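Long-range contact in soluble lytic transglycosylase B3 (Pseudomonas aeruginosa, PDB 5ANZ), which probably cleaves the glycan strands of bacterial peptidoglycan as a multidomain, calcium-binding lytic transglycosylase that takes part in cell-wall turnover: residues A[364-372]-A[382-393]. Numbering follows the deposited sequence.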
loop_
_atom_site.group_PDB
_atom_site.type_symbol
_atom_site.label_atom_id
_atom_site.label_comp_id
_atom_site.label_asym_id
_atom_site.label_seq_id
_atom_site.Cartn_x
_atom_site.Cartn_y
_atom_site.Cartn_z
ATOM N N GLN A 364 -19.149 -13.035 2.858
ATOM C CA GLN A 364 -18.674 -14.078 3.763
ATOM C C GLN A 364 -17.906 -13.511 4.947
ATOM O O GLN A 364 -17.957 -14.076 6.052
ATOM C CB GLN A 364 -17.806 -15.087 3.007
ATOM C CG GLN A 364 -18.621 -16.092 2.209
ATOM C CD GLN A 364 -17.764 -17.015 1.371
ATOM O OE1 GLN A 364 -16.605 -16.718 1.085
ATOM N NE2 GLN A 364 -18.335 -18.148 0.971
ATOM N N ARG A 365 -17.183 -12.414 4.732
ATOM C CA ARG A 365 -16.467 -11.775 5.834
ATOM C C ARG A 365 -17.448 -11.188 6.846
ATOM O O ARG A 365 -17.218 -11.230 8.063
ATOM C CB ARG A 365 -15.529 -10.687 5.318
ATOM C CG ARG A 365 -14.344 -11.222 4.506
ATOM C CD ARG A 365 -13.293 -10.146 4.256
ATOM N NE ARG A 365 -13.804 -9.025 3.473
ATOM C CZ ARG A 365 -13.793 -8.971 2.144
ATOM N NH1 ARG A 365 -13.306 -9.984 1.437
ATOM N NH2 ARG A 365 -14.271 -7.906 1.520
ATOM N N ILE A 366 -18.541 -10.630 6.341
ATOM C CA ILE A 366 -19.585 -10.096 7.206
ATOM C C ILE A 366 -20.264 -11.223 7.950
ATOM O O ILE A 366 -20.516 -11.126 9.161
ATOM C CB ILE A 366 -20.618 -9.289 6.390
ATOM C CG1 ILE A 366 -20.000 -7.957 5.971
ATOM C CG2 ILE A 366 -21.905 -9.076 7.191
ATOM C CD1 ILE A 366 -20.698 -7.307 4.788
ATOM N N GLU A 367 -20.545 -12.304 7.230
ATOM C CA GLU A 367 -21.179 -13.460 7.844
ATOM C C GLU A 367 -20.283 -14.010 8.949
ATOM O O GLU A 367 -20.774 -14.384 10.016
ATOM C CB GLU A 367 -21.473 -14.550 6.814
ATOM C CG GLU A 367 -22.385 -15.651 7.342
ATOM C CD GLU A 367 -22.576 -16.789 6.355
ATOM O OE1 GLU A 367 -22.070 -16.696 5.215
ATOM O OE2 GLU A 367 -23.235 -17.784 6.728
ATOM N N LEU A 368 -18.977 -14.060 8.683
ATOM C CA LEU A 368 -18.019 -14.569 9.663
ATOM C C LEU A 368 -18.079 -13.768 10.947
ATOM O O LEU A 368 -18.074 -14.334 12.049
ATOM C CB LEU A 368 -16.595 -14.535 9.103
ATOM C CG LEU A 368 -15.509 -14.830 10.148
ATOM C CD1 LEU A 368 -15.658 -16.245 10.662
ATOM C CD2 LEU A 368 -14.121 -14.599 9.571
ATOM N N GLN A 369 -18.115 -12.447 10.808
ATOM C CA GLN A 369 -18.144 -11.575 11.978
ATOM C C GLN A 369 -19.427 -11.775 12.771
ATOM O O GLN A 369 -19.405 -11.776 14.009
ATOM C CB GLN A 369 -17.989 -10.112 11.563
ATOM C CG GLN A 369 -16.546 -9.735 11.205
ATOM C CD GLN A 369 -16.430 -8.375 10.546
ATOM O OE1 GLN A 369 -17.336 -7.938 9.840
ATOM N NE2 GLN A 369 -15.308 -7.699 10.775
ATOM N N ARG A 370 -20.543 -11.958 12.064
ATOM C CA ARG A 370 -21.826 -12.171 12.734
ATOM C C ARG A 370 -21.862 -13.532 13.441
ATOM O O ARG A 370 -22.425 -13.663 14.538
ATOM C CB ARG A 370 -22.982 -12.042 11.735
ATOM C CG ARG A 370 -23.207 -10.623 11.235
ATOM C CD ARG A 370 -24.403 -10.556 10.294
ATOM N NE ARG A 370 -24.690 -9.195 9.849
ATOM C CZ ARG A 370 -25.252 -8.896 8.683
ATOM N NH1 ARG A 370 -25.592 -9.865 7.841
ATOM N NH2 ARG A 370 -25.482 -7.632 8.357
ATOM N N GLN A 371 -21.248 -14.538 12.827
ATOM C CA GLN A 371 -21.226 -15.881 13.410
ATOM C C GLN A 371 -20.321 -15.933 14.634
ATOM O O GLN A 371 -20.631 -16.616 15.617
ATOM C CB GLN A 371 -20.770 -16.915 12.375
ATOM C CG GLN A 371 -21.862 -17.344 11.405
ATOM C CD GLN A 371 -22.838 -18.306 12.042
ATOM O OE1 GLN A 371 -22.690 -19.523 11.928
ATOM N NE2 GLN A 371 -23.833 -17.766 12.736
ATOM N N LEU A 372 -19.208 -15.206 14.576
ATOM C CA LEU A 372 -18.295 -15.130 15.715
ATOM C C LEU A 372 -19.004 -14.498 16.907
ATOM O O LEU A 372 -18.950 -15.023 18.030
ATOM C CB LEU A 372 -17.039 -14.326 15.354
ATOM C CG LEU A 372 -16.044 -14.986 14.399
ATOM C CD1 LEU A 372 -15.107 -13.951 13.805
ATOM C CD2 LEU A 372 -15.261 -16.084 15.124
ATOM N N VAL A 382 -19.423 -5.091 12.883
ATOM C CA VAL A 382 -19.644 -5.929 11.710
ATOM C C VAL A 382 -19.515 -5.109 10.430
ATOM O O VAL A 382 -20.508 -4.634 9.890
ATOM C CB VAL A 382 -21.037 -6.596 11.747
ATOM C CG1 VAL A 382 -21.274 -7.403 10.481
ATOM C CG2 VAL A 382 -21.170 -7.480 12.980
ATOM N N ASP A 383 -18.287 -4.951 9.946
ATOM C CA ASP A 383 -18.018 -4.084 8.803
ATOM C C ASP A 383 -17.443 -4.835 7.604
ATOM O O ASP A 383 -17.218 -4.248 6.549
ATOM C CB ASP A 383 -17.058 -2.965 9.211
ATOM C CG ASP A 383 -15.821 -3.485 9.930
ATOM O OD1 ASP A 383 -15.542 -4.704 9.858
ATOM O OD2 ASP A 383 -15.125 -2.667 10.569
ATOM N N GLY A 384 -17.200 -6.128 7.771
ATOM C CA GLY A 384 -16.603 -6.927 6.718
ATOM C C GLY A 384 -15.100 -6.743 6.610
ATOM O O GLY A 384 -14.466 -7.275 5.698
ATOM N N ILE A 385 -14.523 -5.991 7.541
ATOM C CA ILE A 385 -13.080 -5.778 7.544
ATOM C C ILE A 385 -12.383 -6.626 8.600
ATOM O O ILE A 385 -12.620 -6.464 9.801
ATOM C CB ILE A 385 -12.735 -4.306 7.783
ATOM C CG1 ILE A 385 -13.264 -3.453 6.628
ATOM C CG2 ILE A 385 -11.228 -4.135 7.952
ATOM C CD1 ILE A 385 -13.060 -1.969 6.826
ATOM N N ILE A 386 -11.519 -7.529 8.149
ATOM C CA ILE A 386 -10.786 -8.388 9.071
ATOM C C ILE A 386 -9.604 -7.640 9.666
ATOM O O ILE A 386 -8.483 -7.750 9.173
ATOM C CB ILE A 386 -10.261 -9.668 8.393
ATOM C CG1 ILE A 386 -11.371 -10.365 7.608
ATOM C CG2 ILE A 386 -9.640 -10.601 9.433
ATOM C CD1 ILE A 386 -12.644 -10.585 8.396
ATOM N N GLY A 387 -9.859 -6.882 10.727
ATOM C CA GLY A 387 -8.806 -6.150 11.409
ATOM C C GLY A 387 -8.390 -6.829 12.700
ATOM O O GLY A 387 -8.725 -7.989 12.946
ATOM N N ALA A 388 -7.661 -6.093 13.533
ATOM C CA ALA A 388 -7.128 -6.638 14.777
ATOM C C ALA A 388 -8.212 -7.252 15.664
ATOM O O ALA A 388 -8.018 -8.326 16.238
ATOM C CB ALA A 388 -6.384 -5.561 15.538
ATOM N N ASN A 389 -9.339 -6.563 15.794
ATOM C CA ASN A 389 -10.418 -7.043 16.650
ATOM C C ASN A 389 -10.998 -8.352 16.138
ATOM O O ASN A 389 -11.273 -9.270 16.908
ATOM C CB ASN A 389 -11.527 -5.997 16.761
ATOM C CG ASN A 389 -11.053 -4.711 17.402
ATOM O OD1 ASN A 389 -10.149 -4.716 18.239
ATOM N ND2 ASN A 389 -11.665 -3.598 17.014
ATOM N N THR A 390 -11.197 -8.434 14.831
ATOM C CA THR A 390 -11.744 -9.648 14.253
ATOM C C THR A 390 -10.744 -10.798 14.362
ATOM O O THR A 390 -11.127 -11.932 14.619
ATOM C CB THR A 390 -12.147 -9.437 12.787
ATOM O OG1 THR A 390 -13.146 -8.411 12.720
ATOM C CG2 THR A 390 -12.715 -10.714 12.216
ATOM N N ARG A 391 -9.460 -10.506 14.186
ATOM C CA ARG A 391 -8.452 -11.550 14.283
ATOM C C ARG A 391 -8.423 -12.116 15.700
ATOM O O ARG A 391 -8.237 -13.317 15.904
ATOM C CB ARG A 391 -7.069 -11.016 13.874
ATOM C CG ARG A 391 -6.949 -10.780 12.372
ATOM C CD ARG A 391 -5.508 -10.560 11.938
ATOM N NE ARG A 391 -4.939 -9.362 12.546
ATOM C CZ ARG A 391 -5.011 -8.147 12.012
ATOM N NH1 ARG A 391 -5.627 -7.961 10.850
ATOM N NH2 ARG A 391 -4.461 -7.116 12.642
ATOM N N LYS A 392 -8.633 -11.244 16.675
ATOM C CA LYS A 392 -8.699 -11.655 18.069
ATOM C C LYS A 392 -9.832 -12.661 18.267
ATOM O O LYS A 392 -9.664 -13.711 18.900
ATOM C CB LYS A 392 -8.898 -10.430 18.963
ATOM C CG LYS A 392 -8.511 -10.628 20.407
ATOM C CD LYS A 392 -8.594 -9.311 21.168
ATOM C CE LYS A 392 -8.152 -9.483 22.610
ATOM N NZ LYS A 392 -6.733 -9.935 22.702
ATOM N N ALA A 393 -10.991 -12.330 17.706
ATOM C CA ALA A 393 -12.169 -13.174 17.806
ATOM C C ALA A 393 -11.948 -14.476 17.067
ATOM O O ALA A 393 -12.346 -15.543 17.526
ATOM C CB ALA A 393 -13.375 -12.453 17.247
HETATM O O HOH W 1 -14.058 -5.786 3.004
#
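The carboxamide of Q369 leaves its helix and plugs into the curl of chain at 382-390, where both of its ends are gripped. OE1 of Q369 accepts from the backbone N of G384 at 2.8 Å, with the donor tilted from the carbonyl plane. On the other end, NE2 of Q369 gives one hydrogen to OG1 of T390 (3.0 Å) and one to OD1 of D383 (3.1 Å). Both acceptors lie near the amide plane, and these three bonds fix the rotation of the buried group. Beyond CG the Q369 chain runs extended (chi2 169°), which carries the amide across to the loop.

D383 OD1 also takes the backbone N of I385 in an Asx turn; the two donors come from opposite faces of the carboxylate. G384 has positive phi and no side chain, so its CA can come within 3.6 Å of I366 CG1. Its carbonyl O points to R365, whose NE meets it edge-on in the guanidinium plane at 2.9 Å. A bend at chi3 (-62°) turns the guanidinium here, and a water bridges NH2 of R365 to the same oxygen.

Apolar contacts lie beside these polar bonds. V382 CG1 lies against I366 CG2 (3.7 Å) and the CG of R370, the V382 side chain standing at about a right angle to both side chains, while I366 CG2 sits over the R370 guanidinium. Further along, L372 CD1 approaches the CB of A393.

All of this lies within the putative peptidoglycan-binding domain, away from the calcium site. The loop ties helix 362-374 to the start of helix 388-401, and the axes of the segments 364-372 and 388-393 lie at 56° to each other; L368, L372 and I386 converge on I394, and helix 411-417 packs against L368 through L417.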